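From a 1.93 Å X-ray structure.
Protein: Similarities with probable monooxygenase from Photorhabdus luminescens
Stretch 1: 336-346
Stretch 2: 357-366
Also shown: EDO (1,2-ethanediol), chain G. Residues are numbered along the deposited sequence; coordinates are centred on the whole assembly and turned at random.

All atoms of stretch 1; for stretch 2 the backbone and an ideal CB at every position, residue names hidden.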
# COMPACT_ATOMS: atom_id res chain seq x y z
N ARG A 336 -5.03 1.58 -9.55
CA ARG A 336 -5.78 2.55 -10.32
C ARG A 336 -4.88 3.33 -11.30
O ARG A 336 -5.26 3.53 -12.46
CB ARG A 336 -6.46 3.52 -9.37
CG ARG A 336 -7.50 4.41 -10.00
CD ARG A 336 -8.20 5.19 -8.91
NE ARG A 336 -9.19 6.11 -9.45
CZ ARG A 336 -9.96 6.90 -8.70
NH1 ARG A 336 -9.87 6.90 -7.38
NH2 ARG A 336 -10.85 7.69 -9.29
N ASP A 337 -3.75 3.81 -10.80
CA ASP A 337 -2.75 4.50 -11.63
C ASP A 337 -2.27 3.60 -12.78
O ASP A 337 -2.15 4.04 -13.93
CB ASP A 337 -1.50 4.87 -10.85
CG ASP A 337 -1.70 5.96 -9.79
OD1 ASP A 337 -2.76 6.64 -9.72
OD2 ASP A 337 -0.77 6.12 -8.99
N ALA A 338 -2.00 2.34 -12.47
CA ALA A 338 -1.46 1.39 -13.47
C ALA A 338 -2.44 1.15 -14.61
O ALA A 338 -2.05 1.15 -15.79
CB ALA A 338 -1.07 0.08 -12.79
N LEU A 339 -3.71 1.01 -14.28
CA LEU A 339 -4.74 0.86 -15.30
C LEU A 339 -4.84 2.13 -16.15
O LEU A 339 -4.89 2.10 -17.37
CB LEU A 339 -6.09 0.58 -14.64
CG LEU A 339 -7.25 0.48 -15.62
CD1 LEU A 339 -7.02 -0.61 -16.63
CD2 LEU A 339 -8.57 0.25 -14.91
N LEU A 340 -4.88 3.27 -15.48
CA LEU A 340 -4.95 4.54 -16.19
C LEU A 340 -3.76 4.79 -17.12
O LEU A 340 -3.94 5.14 -18.29
CB LEU A 340 -5.09 5.68 -15.19
CG LEU A 340 -5.31 7.05 -15.84
CD1 LEU A 340 -6.55 7.03 -16.73
CD2 LEU A 340 -5.39 8.06 -14.71
N LEU A 341 -2.55 4.61 -16.62
CA LEU A 341 -1.35 4.80 -17.42
C LEU A 341 -1.25 3.79 -18.57
O LEU A 341 -0.84 4.14 -19.67
CB LEU A 341 -0.11 4.77 -16.56
CG LEU A 341 1.22 5.13 -17.26
CD1 LEU A 341 1.13 6.46 -18.03
CD2 LEU A 341 2.32 5.18 -16.25
N THR A 342 -1.67 2.55 -18.33
CA THR A 342 -1.80 1.56 -19.42
C THR A 342 -2.67 2.12 -20.55
O THR A 342 -2.29 2.06 -21.73
CB THR A 342 -2.43 0.25 -18.90
OG1 THR A 342 -1.55 -0.36 -17.97
CG2 THR A 342 -2.69 -0.70 -20.05
N GLN A 343 -3.85 2.59 -20.19
CA GLN A 343 -4.81 3.07 -21.16
C GLN A 343 -4.26 4.26 -21.95
O GLN A 343 -4.43 4.34 -23.17
CB GLN A 343 -6.13 3.45 -20.50
CG GLN A 343 -6.91 2.27 -19.94
CD GLN A 343 -8.03 2.68 -19.00
OE1 GLN A 343 -8.09 3.81 -18.53
NE2 GLN A 343 -8.89 1.73 -18.69
N LYS A 344 -3.57 5.18 -21.27
CA LYS A 344 -2.99 6.35 -21.95
C LYS A 344 -1.79 5.97 -22.83
O LYS A 344 -1.72 6.41 -23.98
CB LYS A 344 -2.64 7.45 -20.93
CG LYS A 344 -3.84 7.94 -20.13
CD LYS A 344 -5.06 8.26 -21.00
CE LYS A 344 -6.23 8.76 -20.18
NZ LYS A 344 -7.37 9.15 -21.05
N LEU A 345 -0.89 5.12 -22.36
CA LEU A 345 0.21 4.68 -23.21
C LEU A 345 -0.31 3.83 -24.38
O LEU A 345 0.21 3.92 -25.49
CB LEU A 345 1.31 3.95 -22.42
CG LEU A 345 2.09 4.85 -21.44
CD1 LEU A 345 2.99 4.03 -20.57
CD2 LEU A 345 2.89 5.96 -22.13
N ALA A 346 -1.36 3.05 -24.16
CA ALA A 346 -1.94 2.26 -25.26
C ALA A 346 -2.46 3.19 -26.38
O ALA A 346 -2.36 2.85 -27.55
CB ALA A 346 -3.06 1.37 -24.77
N UNK A 357 1.58 14.22 -24.59
CA UNK A 357 0.19 14.58 -24.34
C UNK A 357 -0.55 13.49 -23.54
O UNK A 357 -1.31 13.79 -22.62
CB UNK A 357 -0.53 14.83 -25.67
N UNK A 358 -0.37 12.23 -23.94
CA UNK A 358 -1.03 11.11 -23.24
C UNK A 358 -0.54 11.02 -21.79
O UNK A 358 -1.34 10.80 -20.87
CB UNK A 358 -0.77 9.79 -23.97
N UNK A 359 0.76 11.19 -21.58
CA UNK A 359 1.32 11.23 -20.23
C UNK A 359 0.69 12.37 -19.41
O UNK A 359 0.29 12.17 -18.26
CB UNK A 359 2.84 11.40 -20.29
N UNK A 360 0.57 13.55 -20.02
CA UNK A 360 -0.08 14.69 -19.38
C UNK A 360 -1.50 14.43 -18.92
O UNK A 360 -1.90 14.89 -17.84
CB UNK A 360 -0.08 15.88 -20.34
N UNK A 361 -2.27 13.73 -19.76
CA UNK A 361 -3.66 13.34 -19.48
C UNK A 361 -3.69 12.44 -18.25
O UNK A 361 -4.53 12.62 -17.34
CB UNK A 361 -4.29 12.63 -20.68
N UNK A 362 -2.81 11.43 -18.26
CA UNK A 362 -2.67 10.53 -17.10
C UNK A 362 -2.39 11.34 -15.83
O UNK A 362 -3.06 11.17 -14.82
CB UNK A 362 -1.55 9.51 -17.34
N UNK A 363 -1.40 12.23 -15.90
CA UNK A 363 -0.97 13.00 -14.73
C UNK A 363 -2.05 13.90 -14.19
O UNK A 363 -2.21 14.03 -12.97
CB UNK A 363 0.26 13.84 -15.08
N UNK A 364 -2.83 14.50 -15.09
CA UNK A 364 -3.90 15.40 -14.68
C UNK A 364 -5.04 14.62 -14.00
O UNK A 364 -5.54 15.03 -12.94
CB UNK A 364 -4.43 16.17 -15.89
N UNK A 365 -5.44 13.49 -14.57
CA UNK A 365 -6.45 12.65 -13.95
C UNK A 365 -5.96 12.11 -12.61
O UNK A 365 -6.72 12.07 -11.64
CB UNK A 365 -6.83 11.50 -14.88
N UNK A 366 -4.70 11.71 -12.57
CA UNK A 366 -4.15 11.09 -11.38
C UNK A 366 -4.10 12.10 -10.26
O UNK A 366 -4.48 11.79 -9.13
CB UNK A 366 -2.76 10.52 -11.65
C1 EDO G . -8.75 4.04 -3.58
O1 EDO G . -10.14 4.27 -3.40
C2 EDO G . -8.47 3.91 -5.07
O2 EDO G . -8.26 5.18 -5.65

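The two helices run nearly antiparallel, at 158° between their N-to-C directions, with axes 8.7 Å apart at closest approach. Every backbone angle in stretch 2 is helical, so CB direction and nearby atoms must discriminate.

At position 357 the ideal CB has nothing of stretch 1 within 5.5 Å; almost any helix-compatible residue would suit. It is Lys-357, which makes no contact here.

Position 358 is tighter. Its CA lies 5.3 Å from the CA of Lys-344, and its CB points toward stretch 1, 3.5 Å from Lys-344 O. So close an approach to backbone favours a small residue, alanine, glycine or serine. Ala-358 is found, and its methyl fits there.

The CB of 359 points sideways and touches nothing, but Leu-345 offers an apolar side chain nearby, so a branched or long aliphatic residue could reach it. Ile-359 does, with CG1 4.3 Å from Leu-345 CD2.

Position 360 has no neighbour near its CB and leaves the choice open; it is Ser-360.

At 361 the CB points toward stretch 1 and lies 4.4 Å from Lys-344 CE. The nearby ammonium invites an acid, aspartate or glutamate, though a neutral acceptor could also serve. Asp-361 forms a salt bridge: Lys-344 NZ donates a hydrogen bond to Asp-361 OD2 at 2.6 Å.

Position 362 is the richest. Its ideal CB points sideways, 3.9 Å from Lys-344 CG and 4.1 Å from Leu-341 CD1, beside a groove leading past Leu-340 to Asp-337. A large apolar or aromatic side chain would suit. Tyr-362 enters as a knob among Asp-337, Leu-340, Leu-341 and Lys-344. Leu-341 CB lies 4.1 Å from its ring centroid, 17° off the normal, a CH-pi contact over the face; Leu-340 CD2 approaches Tyr-362 CD1 obliquely at 3.7 Å. Tyr-362 OH reaches within 3.6 Å of Asp-337 CB and is hydrogen-bonded elsewhere in the structure.

The CB of 363 points away, and that of 364 sideways, without stretch 1 neighbours; neither is constrained here. They are Glu-363 and Gln-364.

At 365 the CB points toward stretch 1, 3.7 Å from Leu-340 CD2, so a residue with aliphatic carbons fits, with or without a polar end. Gln-365 packs against it through its CB, while its NE2 donates to Asp-361 OD1 at 3.2 Å.

At 366 the CB points toward stretch 1, 4.3 Å from Asp-337 OD1 and 4.7 Å from Leu-340 CD2. Apolar or polar chains are both plausible. It is Met-366, modelled as selenomethionine, with CG 3.4 Å from Asp-337 OD1.

Stretch 2, residues 357-366: KAISDYEQQM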
# COMPACT_ATOMS: atom_id res chain seq x y z
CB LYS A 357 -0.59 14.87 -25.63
CG LYS A 357 -0.64 16.33 -26.04
CD LYS A 357 -1.47 16.48 -27.32
CE LYS A 357 -1.46 17.89 -27.89
NZ LYS A 357 -0.19 18.22 -28.59
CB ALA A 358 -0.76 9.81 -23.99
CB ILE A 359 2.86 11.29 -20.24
CG1 ILE A 359 3.42 9.95 -20.73
CG2 ILE A 359 3.39 11.59 -18.85
CD1 ILE A 359 4.91 9.96 -21.01
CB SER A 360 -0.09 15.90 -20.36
OG SER A 360 -0.51 17.04 -19.66
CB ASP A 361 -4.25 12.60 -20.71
CG ASP A 361 -5.75 12.30 -20.59
OD1 ASP A 361 -6.46 12.83 -19.72
OD2 ASP A 361 -6.26 11.49 -21.41
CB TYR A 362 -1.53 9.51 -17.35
CG TYR A 362 -0.98 8.92 -16.05
CD1 TYR A 362 -1.76 8.09 -15.24
CD2 TYR A 362 0.28 9.25 -15.60
CE1 TYR A 362 -1.26 7.58 -14.04
CE2 TYR A 362 0.79 8.75 -14.42
CZ TYR A 362 0.01 7.92 -13.63
OH TYR A 362 0.53 7.44 -12.45
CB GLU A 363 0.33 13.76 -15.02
CG GLU A 363 1.53 12.83 -15.19
CD GLU A 363 2.78 13.53 -15.65
OE1 GLU A 363 2.62 14.59 -16.31
OE2 GLU A 363 3.91 13.01 -15.40
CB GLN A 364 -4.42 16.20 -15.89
CG GLN A 364 -5.37 17.32 -15.54
CD GLN A 364 -4.70 18.55 -14.93
OE1 GLN A 364 -3.48 18.60 -14.72
NE2 GLN A 364 -5.51 19.55 -14.62
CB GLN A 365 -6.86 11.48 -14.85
CG GLN A 365 -7.58 11.92 -16.11
CD GLN A 365 -8.30 10.79 -16.80
OE1 GLN A 365 -8.88 9.91 -16.16
NE2 GLN A 365 -8.29 10.82 -18.12
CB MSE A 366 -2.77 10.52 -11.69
CG MSE A 366 -2.11 9.89 -10.47
SE MSE A 366 -0.95 11.19 -9.57
CE MSE A 366 0.48 11.09 -10.91
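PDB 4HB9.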